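Local coordinates for flavin reductase domain protein (Arthrobacter sp., PDB 2QCK) that probably binds a flavin such as FMN and catalyses its reduction by NAD(P)H, working as an assembly of two identical subunits, at residues S42-S47 / R52-M57; L78-Q83 / Y157-P162; D87-A90 / N94-E97; V108-L111 / G116-I119. One frame throughout, in Å; residues are numbered along the deposited sequence. Where two conformers were deposited one is given.

Interaction 1 (S42-S47 / R52-M57)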
loop_
_atom_site.group_PDB
_atom_site.type_symbol
_atom_site.label_atom_id
_atom_site.label_comp_id
_atom_site.label_asym_id
_atom_site.label_seq_id
_atom_site.Cartn_x
_atom_site.Cartn_y
_atom_site.Cartn_z
ATOM N N SER A 42 -1.611 -0.735 -4.649
ATOM C CA SER A 42 -1.548 0.367 -3.665
ATOM C C SER A 42 -2.699 0.438 -2.677
ATOM O O SER A 42 -2.806 1.386 -1.890
ATOM C CB SER A 42 -1.429 1.701 -4.394
ATOM O OG SER A 42 -2.495 1.910 -5.309
ATOM N N VAL A 43 -3.553 -0.559 -2.686
ATOM C CA VAL A 43 -4.743 -0.519 -1.879
ATOM C C VAL A 43 -4.231 -0.619 -0.444
ATOM O O VAL A 43 -3.388 -1.468 -0.188
ATOM C CB VAL A 43 -5.702 -1.687 -2.209
ATOM C CG1 VAL A 43 -6.760 -1.810 -1.162
ATOM C CG2 VAL A 43 -6.357 -1.497 -3.626
ATOM N N ALA A 44 -4.719 0.243 0.443
ATOM C CA ALA A 44 -4.293 0.293 1.873
ATOM C C ALA A 44 -5.486 0.692 2.672
ATOM O O ALA A 44 -6.290 1.522 2.254
ATOM C CB ALA A 44 -3.214 1.296 2.085
ATOM N N SER A 45 -5.588 0.101 3.842
ATOM C CA SER A 45 -6.505 0.554 4.865
ATOM C C SER A 45 -6.230 1.998 5.313
ATOM O O SER A 45 -5.067 2.366 5.523
ATOM C CB SER A 45 -6.338 -0.371 6.059
ATOM O OG SER A 45 -7.386 -0.109 6.936
ATOM N N LEU A 46 -7.300 2.799 5.467
ATOM C CA LEU A 46 -7.216 4.150 6.012
ATOM C C LEU A 46 -7.832 4.289 7.392
ATOM O O LEU A 46 -7.215 4.813 8.321
ATOM C CB LEU A 46 -7.847 5.174 5.040
ATOM C CG LEU A 46 -7.982 6.651 5.476
ATOM C CD1 LEU A 46 -6.646 7.294 5.902
ATOM C CD2 LEU A 46 -8.615 7.404 4.340
ATOM N N SER A 47 -9.062 3.826 7.554
ATOM C CA SER A 47 -9.722 3.957 8.854
ATOM C C SER A 47 -10.701 2.844 9.102
ATOM O O SER A 47 -11.104 2.136 8.203
ATOM C CB SER A 47 -10.433 5.305 9.010
ATOM O OG SER A 47 -11.522 5.409 8.115
ATOM N N ARG A 52 -12.589 2.907 5.683
ATOM C CA ARG A 52 -12.114 3.484 4.428
ATOM C C ARG A 52 -10.808 2.857 3.971
ATOM O O ARG A 52 -10.018 2.411 4.768
ATOM C CB ARG A 52 -11.855 4.986 4.554
ATOM C CG ARG A 52 -12.900 5.833 5.251
ATOM C CD ARG A 52 -12.547 7.292 5.041
ATOM N NE ARG A 52 -12.671 8.108 6.247
ATOM C CZ ARG A 52 -13.794 8.675 6.660
ATOM N NH1 ARG A 52 -14.924 8.518 5.983
ATOM N NH2 ARG A 52 -13.793 9.404 7.758
ATOM N N PHE A 53 -10.578 2.888 2.663
ATOM C CA PHE A 53 -9.312 2.492 2.097
ATOM C C PHE A 53 -8.937 3.502 1.037
ATOM O O PHE A 53 -9.766 4.280 0.609
ATOM C CB PHE A 53 -9.304 1.055 1.498
ATOM C CG PHE A 53 -10.212 0.841 0.303
ATOM C CD1 PHE A 53 -11.512 0.431 0.473
ATOM C CD2 PHE A 53 -9.719 0.924 -0.993
ATOM C CE1 PHE A 53 -12.332 0.192 -0.605
ATOM C CE2 PHE A 53 -10.556 0.708 -2.072
ATOM C CZ PHE A 53 -11.843 0.335 -1.867
ATOM N N THR A 54 -7.666 3.473 0.659
ATOM C CA THR A 54 -7.118 4.347 -0.370
ATOM C C THR A 54 -6.390 3.521 -1.415
ATOM O O THR A 54 -5.919 2.437 -1.111
ATOM C CB THR A 54 -6.106 5.305 0.266
ATOM O OG1 THR A 54 -5.160 4.546 1.015
ATOM C CG2 THR A 54 -6.787 6.263 1.196
ATOM N N PHE A 55 -6.314 4.033 -2.646
ATOM C CA PHE A 55 -5.357 3.551 -3.626
ATOM C C PHE A 55 -4.936 4.709 -4.535
ATOM O O PHE A 55 -5.563 5.789 -4.538
ATOM C CB PHE A 55 -5.955 2.378 -4.434
ATOM C CG PHE A 55 -7.156 2.745 -5.247
ATOM C CD1 PHE A 55 -8.412 2.805 -4.667
ATOM C CD2 PHE A 55 -7.042 3.071 -6.619
ATOM C CE1 PHE A 55 -9.524 3.125 -5.435
ATOM C CE2 PHE A 55 -8.151 3.428 -7.345
ATOM C CZ PHE A 55 -9.384 3.465 -6.756
ATOM N N ASN A 56 -3.878 4.480 -5.295
ATOM C CA ASN A 56 -3.388 5.431 -6.260
ATOM C C ASN A 56 -3.556 4.879 -7.675
ATOM O O ASN A 56 -3.495 3.652 -7.900
ATOM C CB ASN A 56 -1.920 5.766 -5.995
ATOM C CG ASN A 56 -1.670 6.318 -4.588
ATOM O OD1 ASN A 56 -2.553 6.923 -3.982
ATOM N ND2 ASN A 56 -0.465 6.082 -4.046
HETATM N N MSE A 57 -3.778 5.778 -8.633
HETATM C CA MSE A 57 -3.792 5.363 -10.024
HETATM C C MSE A 57 -3.399 6.482 -10.932
HETATM O O MSE A 57 -3.401 7.639 -10.534
HETATM C CB MSE A 57 -5.191 4.894 -10.387
HETATM C CG MSE A 57 -6.216 5.983 -10.431
HETATM SE SE MSE A 57 -7.969 5.251 -10.860
HETATM C CE MSE A 57 -7.745 4.519 -12.644
HETATM O O HOH W 1 -3.093 3.721 -0.710
#
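Leu46 and Ser47 both point their backbone N-H groups at one carbonyl of Arg52, the signature of a classic beta bulge in an antiparallel hairpin. Leu46 N reaches Arg52 O at 2.8 Å and Ser47 N lies 3.3 Å from Arg52 O, both from the same face of the carbonyl plane, while Arg52 N returns a bond to Ser47 O. Farther along, Ala44 and Thr54 form a regular hydrogen-bonded pair. Beyond it, Ser42 OG takes the N-H of Asn56 (Asn56 N to Ser42 OG 2.9 Å, nearly straight at 171°). With OG set between its own backbone N and carbonyl carbon (chi1 57°), Ser42 turns it onto the neighbouring strand.

One side is buried and apolar: Val43 splits its branches, CG1 lying 4.0 Å from Phe53 CD2 and CG2 4.0 Å from Phe55 CB. On the Thr54 side Leu46 CD2 packs 3.8 Å from Thr54 CG2, but a water also bridges Ser42 O and Thr54 OG1, and the second subunit covers this face. Thr54 OG1 is bonded to Asn56 of that subunit, and Arg52, in the conformer given, makes a salt bridge to its Glu129.

Strand 131-143 pairs with the other edge of 51-58, while Val43, Phe53 and Phe55 press on strands 22-31 and 72-77 in the core.

Interaction 2 (L78-Q83 / Y157-P162)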
loop_
_atom_site.group_PDB
_atom_site.type_symbol
_atom_site.label_atom_id
_atom_site.label_comp_id
_atom_site.label_asym_id
_atom_site.label_seq_id
_atom_site.Cartn_x
_atom_site.Cartn_y
_atom_site.Cartn_z
ATOM N N LEU A 78 -6.955 -10.893 -3.398
ATOM C CA LEU A 78 -6.596 -12.022 -4.237
ATOM C C LEU A 78 -5.774 -13.024 -3.452
ATOM O O LEU A 78 -4.968 -12.662 -2.595
ATOM C CB LEU A 78 -5.785 -11.517 -5.453
ATOM C CG LEU A 78 -6.515 -10.569 -6.403
ATOM C CD1 LEU A 78 -5.767 -10.425 -7.722
ATOM C CD2 LEU A 78 -7.944 -11.032 -6.687
ATOM N N GLY A 79 -5.999 -14.301 -3.726
ATOM C CA GLY A 79 -5.071 -15.325 -3.282
ATOM C C GLY A 79 -4.240 -15.887 -4.415
ATOM O O GLY A 79 -4.358 -15.486 -5.560
ATOM N N LEU A 80 -3.421 -16.875 -4.097
ATOM C CA LEU A 80 -2.567 -17.500 -5.092
ATOM C C LEU A 80 -3.332 -18.119 -6.237
ATOM O O LEU A 80 -2.852 -18.111 -7.358
ATOM C CB LEU A 80 -1.714 -18.578 -4.447
ATOM C CG LEU A 80 -0.822 -18.141 -3.314
ATOM C CD1 LEU A 80 0.243 -19.203 -3.097
ATOM C CD2 LEU A 80 -0.178 -16.805 -3.588
ATOM N N ASP A 81 -4.529 -18.637 -5.976
ATOM C CA ASP A 81 -5.336 -19.204 -7.051
ATOM C C ASP A 81 -5.899 -18.117 -7.961
ATOM O O ASP A 81 -6.504 -18.415 -8.977
ATOM C CB ASP A 81 -6.479 -20.047 -6.486
ATOM C CG ASP A 81 -5.997 -21.366 -5.903
ATOM N N ASN A 82 -5.711 -16.851 -7.613
ATOM C CA ASN A 82 -6.216 -15.759 -8.439
ATOM C C ASN A 82 -5.099 -15.102 -9.289
ATOM O O ASN A 82 -5.305 -14.004 -9.787
ATOM C CB ASN A 82 -6.864 -14.678 -7.581
ATOM C CG ASN A 82 -8.003 -15.168 -6.722
ATOM O OD1 ASN A 82 -8.057 -14.866 -5.540
ATOM N ND2 ASN A 82 -8.938 -15.876 -7.313
ATOM N N GLN A 83 -3.955 -15.769 -9.493
ATOM C CA GLN A 83 -2.881 -15.109 -10.212
ATOM C C GLN A 83 -3.282 -14.823 -11.654
ATOM O O GLN A 83 -2.937 -13.778 -12.171
ATOM C CB GLN A 83 -1.586 -15.895 -10.151
ATOM C CG GLN A 83 -0.447 -15.160 -10.802
ATOM C CD GLN A 83 -0.515 -15.221 -12.320
ATOM O OE1 GLN A 83 -1.061 -16.159 -12.892
ATOM N NE2 GLN A 83 0.044 -14.217 -12.972
ATOM N N TYR A 157 4.809 -12.205 -9.476
ATOM C CA TYR A 157 3.851 -12.646 -8.477
ATOM C C TYR A 157 4.522 -13.624 -7.538
ATOM O O TYR A 157 5.170 -14.554 -7.968
ATOM C CB TYR A 157 2.625 -13.270 -9.138
ATOM C CG TYR A 157 1.763 -12.256 -9.864
ATOM C CD1 TYR A 157 0.980 -11.325 -9.168
ATOM C CD2 TYR A 157 1.727 -12.219 -11.237
ATOM C CE1 TYR A 157 0.197 -10.370 -9.870
ATOM C CE2 TYR A 157 0.952 -11.288 -11.913
ATOM C CZ TYR A 157 0.208 -10.375 -11.233
ATOM O OH TYR A 157 -0.535 -9.456 -11.941
ATOM N N SER A 158 4.325 -13.416 -6.237
ATOM C CA SER A 158 4.967 -14.162 -5.185
ATOM C C SER A 158 3.928 -14.583 -4.160
ATOM O O SER A 158 2.775 -14.129 -4.185
ATOM C CB SER A 158 6.003 -13.292 -4.472
ATOM O OG SER A 158 7.141 -13.077 -5.299
ATOM N N GLN A 159 4.352 -15.457 -3.264
ATOM C CA GLN A 159 3.533 -15.855 -2.153
ATOM C C GLN A 159 4.318 -15.583 -0.874
ATOM O O GLN A 159 5.540 -15.646 -0.890
ATOM C CB GLN A 159 3.201 -17.312 -2.272
ATOM C CG GLN A 159 4.357 -18.234 -1.962
ATOM C CD GLN A 159 3.934 -19.664 -2.017
ATOM O OE1 GLN A 159 3.101 -20.101 -1.215
ATOM N NE2 GLN A 159 4.495 -20.410 -2.968
ATOM N N PRO A 160 3.618 -15.244 0.201
ATOM C CA PRO A 160 4.315 -14.968 1.438
ATOM C C PRO A 160 4.586 -16.267 2.194
ATOM O O PRO A 160 3.721 -17.136 2.276
ATOM C CB PRO A 160 3.353 -14.059 2.182
ATOM C CG PRO A 160 2.019 -14.469 1.751
ATOM C CD PRO A 160 2.160 -15.072 0.349
ATOM N N VAL A 161 5.804 -16.421 2.701
ATOM C CA VAL A 161 6.109 -17.574 3.538
ATOM C C VAL A 161 6.514 -17.013 4.875
ATOM O O VAL A 161 7.409 -16.196 4.939
ATOM C CB VAL A 161 7.263 -18.391 2.985
ATOM C CG1 VAL A 161 7.556 -19.500 3.943
ATOM C CG2 VAL A 161 6.932 -18.901 1.613
ATOM N N PRO A 162 5.824 -17.385 5.950
ATOM C CA PRO A 162 6.248 -16.717 7.171
ATOM C C PRO A 162 7.676 -17.032 7.529
ATOM O O PRO A 162 8.207 -18.052 7.115
ATOM C CB PRO A 162 5.271 -17.243 8.225
ATOM C CG PRO A 162 4.718 -18.465 7.654
ATOM C CD PRO A 162 4.690 -18.293 6.186
#
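Leu80 and Gln159 face each other with Leu80 CA 7.0 Å from Gln159 CA, and Gln83 CA lies 7.4 Å from Tyr157 CA, a spacing that brings loop 78-83 against strand 157-162 through side chains rather than paired backbones. Leu80 carries the first half. Its two methyls come up to the stem of Gln159, CD1 lying 3.6 Å and CD2 3.7 Å from Gln159 CB, and the two side chains cross at about a right angle. At the amide end there is a van der Waals touch, Leu80 CD1 3.5 Å from Gln159 OE1.

The second half is Gln83 against the ring of Tyr157. In the conformer given, Gln83 CG, anti to the backbone N (chi1 -175°), comes 3.7 Å from Tyr157 CD2, and the bend at chi2 (-77°) then folds the amide toward the ring. The amide approaches obliquely, its plane turned 69° from that of the ring; since a second conformer exists, this arrangement remains doubtful.

The loop keeps its own shape by a reciprocal pair of bonds: Gly79 N gives to Asn82 OD1 at 2.8 Å, and Asn82 N gives to Gly79 O. Asn82 ND2 is held in turn by Asp113 O.

Strand 157-162 continues its sheet by antiparallel pairing with the second subunit, so this loop, leading from strand 72-77 into helix 83-88, packs beside an intersubunit strand. The whole is consistent with the dimeric FMN-binding split barrel of flavin reductase-like proteins.

Interaction 3 (D87-A90 / N94-E97)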
loop_
_atom_site.group_PDB
_atom_site.type_symbol
_atom_site.label_atom_id
_atom_site.label_comp_id
_atom_site.label_asym_id
_atom_site.label_seq_id
_atom_site.Cartn_x
_atom_site.Cartn_y
_atom_site.Cartn_z
ATOM N N ASP A 87 -3.212 -11.124 -13.570
ATOM C CA ASP A 87 -2.551 -10.855 -14.830
ATOM C C ASP A 87 -3.524 -10.318 -15.914
ATOM O O ASP A 87 -3.188 -9.377 -16.641
ATOM C CB ASP A 87 -1.862 -12.134 -15.274
ATOM C CG ASP A 87 -0.857 -11.917 -16.372
ATOM O OD1 ASP A 87 0.190 -11.255 -16.135
ATOM O OD2 ASP A 87 -1.080 -12.450 -17.469
ATOM N N ARG A 88 -4.695 -10.954 -16.020
ATOM C CA ARG A 88 -5.845 -10.475 -16.837
ATOM C C ARG A 88 -6.091 -8.987 -16.673
ATOM O O ARG A 88 -6.248 -8.254 -17.637
ATOM C CB ARG A 88 -7.153 -11.164 -16.406
ATOM C CG ARG A 88 -7.756 -12.152 -17.377
ATOM C CD ARG A 88 -8.944 -12.889 -16.700
ATOM N NE ARG A 88 -9.040 -14.287 -17.099
ATOM C CZ ARG A 88 -9.529 -15.272 -16.352
ATOM N NH1 ARG A 88 -9.974 -15.067 -15.124
ATOM N NH2 ARG A 88 -9.551 -16.496 -16.842
ATOM N N PHE A 89 -6.166 -8.574 -15.413
ATOM C CA PHE A 89 -6.577 -7.230 -15.043
ATOM C C PHE A 89 -5.432 -6.210 -15.037
ATOM O O PHE A 89 -5.642 -5.025 -14.697
ATOM C CB PHE A 89 -7.332 -7.319 -13.715
ATOM C CG PHE A 89 -8.794 -7.603 -13.904
ATOM C CD1 PHE A 89 -9.270 -8.901 -14.044
ATOM C CD2 PHE A 89 -9.686 -6.558 -14.034
ATOM C CE1 PHE A 89 -10.597 -9.151 -14.238
ATOM C CE2 PHE A 89 -11.022 -6.808 -14.257
ATOM C CZ PHE A 89 -11.483 -8.114 -14.351
ATOM N N ALA A 90 -4.236 -6.670 -15.428
ATOM C CA ALA A 90 -3.065 -5.811 -15.562
ATOM C C ALA A 90 -2.720 -5.575 -17.023
ATOM O O ALA A 90 -1.929 -4.680 -17.310
ATOM C CB ALA A 90 -1.828 -6.413 -14.782
ATOM N N ASN A 94 -9.444 -7.444 -23.349
ATOM C CA ASN A 94 -10.740 -7.187 -22.717
ATOM C C ASN A 94 -10.832 -7.961 -21.406
ATOM O O ASN A 94 -10.841 -9.192 -21.388
ATOM C CB ASN A 94 -11.852 -7.613 -23.653
ATOM C CG ASN A 94 -13.206 -7.220 -23.152
ATOM O OD1 ASN A 94 -13.444 -7.119 -21.953
ATOM N ND2 ASN A 94 -14.106 -6.991 -24.073
ATOM N N ARG A 95 -10.858 -7.232 -20.300
ATOM C CA ARG A 95 -10.738 -7.837 -18.985
ATOM C C ARG A 95 -11.990 -8.575 -18.519
ATOM O O ARG A 95 -11.915 -9.421 -17.630
ATOM C CB ARG A 95 -10.375 -6.770 -18.002
ATOM C CG ARG A 95 -9.006 -6.203 -18.314
ATOM C CD ARG A 95 -8.570 -5.084 -17.403
ATOM N NE ARG A 95 -7.210 -4.686 -17.783
ATOM C CZ ARG A 95 -6.632 -3.522 -17.489
ATOM N NH1 ARG A 95 -7.233 -2.635 -16.731
ATOM N NH2 ARG A 95 -5.403 -3.271 -17.901
ATOM N N PHE A 96 -13.132 -8.247 -19.110
ATOM C CA PHE A 96 -14.406 -8.818 -18.677
ATOM C C PHE A 96 -14.936 -9.850 -19.635
ATOM O O PHE A 96 -16.038 -10.345 -19.437
ATOM C CB PHE A 96 -15.417 -7.683 -18.405
ATOM C CG PHE A 96 -15.069 -6.890 -17.175
ATOM C CD1 PHE A 96 -15.507 -7.314 -15.909
ATOM C CD2 PHE A 96 -14.242 -5.783 -17.264
ATOM C CE1 PHE A 96 -15.173 -6.622 -14.755
ATOM C CE2 PHE A 96 -13.899 -5.093 -16.136
ATOM C CZ PHE A 96 -14.361 -5.511 -14.869
ATOM N N GLU A 97 -14.144 -10.205 -20.646
ATOM C CA GLU A 97 -14.493 -11.314 -21.544
ATOM C C GLU A 97 -14.278 -12.644 -20.806
ATOM O O GLU A 97 -13.162 -12.938 -20.399
ATOM C CB GLU A 97 -13.606 -11.241 -22.782
ATOM C CG GLU A 97 -13.673 -12.422 -23.725
ATOM C CD GLU A 97 -12.970 -12.115 -25.041
ATOM O OE1 GLU A 97 -11.915 -11.430 -25.026
ATOM O OE2 GLU A 97 -13.468 -12.544 -26.099
#
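Phe96 N donates to Asn94 OD1 at 3.1 Å, closing an Asx turn that presents Arg95 and Phe96 to Phe89. The turn that carries Arg95 and Phe96 is at the same time a type I beta turn.

The guanidinium of Arg95 lays one flat face over the carbonyl oxygen of Phe89. That oxygen sits above the centre of the group, with Phe89 O 3.3 Å from Arg95 CZ, a contact over the face of the group, not a hydrogen bond. The hydrogen bonds go elsewhere, from NH1 to Gly37 O and from NH2 to Arg91 O. The chain, extended from CG to NE (chi2 178°), passes at a slant across Phe89. On the way CB rests over one face of the Phe89 ring in a CH-pi contact, 4.0 Å from the ring centroid to Arg95 CB, and CD lies 3.8 Å from Phe89 CD2. Ring and guanidinium planes are 40° apart.

Phe96 meets the same ring from another direction. The edge of Phe89 points at the face of Phe96 in a T-shaped pair, centroids 5.2 Å apart and planes at 89°; the nearest atoms are Phe89 CE2 and Phe96 CZ, 3.6 Å apart.

Replacing Arg95 by an alanine would probably leave Gly37 O and Arg91 O without this donor and strip the cover from the Phe89 carbonyl.

Chemically, one cation ties together carbonyls of the turn after helix 83-88 (Phe89, Arg91) and of strand 34-40 (Gly37), and its positive charge probably offsets their negative ends, while the two aromatic rings hold the turn against the end of helix 83-88 by apolar contact.

Interaction 4 (V108-L111 / G116-I119)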
loop_
_atom_site.group_PDB
_atom_site.type_symbol
_atom_site.label_atom_id
_atom_site.label_comp_id
_atom_site.label_asym_id
_atom_site.label_seq_id
_atom_site.Cartn_x
_atom_site.Cartn_y
_atom_site.Cartn_z
ATOM N N VAL A 108 -22.037 -2.819 -9.125
ATOM C CA VAL A 108 -20.586 -2.947 -9.137
ATOM C C VAL A 108 -20.248 -4.335 -9.703
ATOM O O VAL A 108 -20.918 -5.343 -9.369
ATOM C CB VAL A 108 -20.001 -2.781 -7.717
ATOM C CG1 VAL A 108 -18.459 -3.045 -7.702
ATOM C CG2 VAL A 108 -20.313 -1.380 -7.174
ATOM N N PRO A 109 -19.226 -4.411 -10.589
ATOM C CA PRO A 109 -18.806 -5.731 -11.047
ATOM C C PRO A 109 -18.026 -6.468 -9.965
ATOM O O PRO A 109 -16.997 -5.976 -9.459
ATOM C CB PRO A 109 -17.911 -5.416 -12.251
ATOM C CG PRO A 109 -18.113 -3.974 -12.554
ATOM C CD PRO A 109 -18.432 -3.359 -11.244
ATOM N N ILE A 110 -18.547 -7.629 -9.604
ATOM C CA ILE A 110 -17.979 -8.520 -8.614
ATOM C C ILE A 110 -17.340 -9.753 -9.288
ATOM O O ILE A 110 -18.000 -10.517 -10.019
ATOM C CB ILE A 110 -19.011 -8.922 -7.498
ATOM C CG1 ILE A 110 -19.575 -7.674 -6.810
ATOM C CG2 ILE A 110 -18.317 -9.821 -6.446
ATOM C CD1 ILE A 110 -18.541 -6.880 -5.987
ATOM N N LEU A 111 -16.042 -9.914 -9.032
ATOM C CA LEU A 111 -15.253 -10.997 -9.538
ATOM C C LEU A 111 -15.418 -12.189 -8.640
ATOM O O LEU A 111 -15.299 -12.075 -7.429
ATOM C CB LEU A 111 -13.771 -10.627 -9.555
ATOM C CG LEU A 111 -13.344 -9.335 -10.238
ATOM C CD1 LEU A 111 -11.802 -9.197 -10.156
ATOM C CD2 LEU A 111 -13.879 -9.305 -11.657
ATOM N N GLY A 116 -12.019 -12.247 -1.053
ATOM C CA GLY A 116 -13.180 -11.527 -0.602
ATOM C C GLY A 116 -13.185 -10.195 -1.291
ATOM O O GLY A 116 -12.219 -9.837 -1.975
ATOM N N TRP A 117 -14.286 -9.484 -1.150
ATOM C CA TRP A 117 -14.419 -8.137 -1.704
ATOM C C TRP A 117 -15.120 -7.157 -0.766
ATOM O O TRP A 117 -15.842 -7.551 0.170
ATOM C CB TRP A 117 -15.165 -8.185 -3.043
ATOM C CG TRP A 117 -16.476 -8.905 -2.979
ATOM C CD1 TRP A 117 -16.703 -10.203 -3.291
ATOM C CD2 TRP A 117 -17.739 -8.361 -2.588
ATOM N NE1 TRP A 117 -18.034 -10.515 -3.113
ATOM C CE2 TRP A 117 -18.690 -9.394 -2.680
ATOM C CE3 TRP A 117 -18.156 -7.100 -2.174
ATOM C CZ2 TRP A 117 -20.017 -9.209 -2.370
ATOM C CZ3 TRP A 117 -19.466 -6.921 -1.844
ATOM C CH2 TRP A 117 -20.394 -7.966 -1.962
ATOM N N LEU A 118 -14.928 -5.878 -1.073
ATOM C CA LEU A 118 -15.629 -4.790 -0.410
ATOM C C LEU A 118 -16.193 -3.869 -1.480
ATOM O O LEU A 118 -15.570 -3.709 -2.541
ATOM C CB LEU A 118 -14.649 -4.002 0.478
ATOM C CG LEU A 118 -13.851 -4.766 1.536
ATOM C CD1 LEU A 118 -12.908 -3.844 2.268
ATOM C CD2 LEU A 118 -14.790 -5.437 2.493
ATOM N N ILE A 119 -17.352 -3.271 -1.210
ATOM C CA ILE A 119 -17.928 -2.237 -2.073
ATOM C C ILE A 119 -17.867 -0.898 -1.326
ATOM O O ILE A 119 -18.165 -0.800 -0.133
ATOM C CB ILE A 119 -19.379 -2.584 -2.547
ATOM C CG1 ILE A 119 -19.313 -3.698 -3.603
ATOM C CG2 ILE A 119 -20.104 -1.363 -3.157
ATOM C CD1 ILE A 119 -20.635 -4.182 -4.112
#
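Ile110 lays its CG2 methyl over the face of the Trp117 indole, 3.6 Å from the centroid of the five-membered ring to Ile110 CG2 and 20° off the ring normal, a CH-pi contact. The closest ring atom is the pyrrole nitrogen, Trp117 NE1 lying 3.4 Å from Ile110 CG2. CD1 of the same isoleucine continues the coverage toward the six-membered ring, with Ile110 CD1 3.8 Å from Trp117 CD2, so the two branches span the join between the rings. The indole can lie flat beneath them because Trp117 CG stands between its backbone N and carbonyl carbon (chi1 53°), and the two side chains cross at about a right angle.

Ile119, two residues on and facing the same way, extends the apolar seam. Its CD1 reaches both partners at once: Ile119 CD1 is 3.9 Å from Ile110 CD1, and likewise 3.9 Å from Val108 CB. Val108 and Ile119 meet tip to tip, with Val108 CG2 4.0 Å from Ile119 CG2.

A serine in place of Trp117 would probably open a gap under Ile110, whose CG2 and CD1 would lose the flat surface they rest on.

The backbones stay well apart, Ile110 CA being 7.8 Å from Trp117 CA, and each pairs elsewhere. Strand 109-111 bonds to 101-103 through Ile110 and Glu102, whereas strand 116-127 runs between 72-77 and 131-143 in the main sheet; the contact therefore packs the small two-stranded sheet onto the large one, with Leu118 turned away toward Val75, Val138 and Phe13 of the second subunit.

In the fold
Along the chain interaction 1 closes first; interaction 2 then spans residues 78 to 162 and encloses interactions 3 and 4, in that order. Interactions 1, 2 and 4 all reach the large antiparallel sheet and the second subunit. The centres of 1 and 2 lie about 20 Å apart, those of 1 and 3 about 22 Å, on opposite sides of the chain's centre. Interactions 3 and 4 touch, Phe89 and Phe96 meeting Leu111 and Pro109, and Tyr157 of interaction 2 approaches Asp87 of interaction 3. Interactions 3 and 4 thus pack helix end, turn and small sheet onto the large sheet, probably this family's split barrel, while interaction 1 and strand 157-162 help build the dimer.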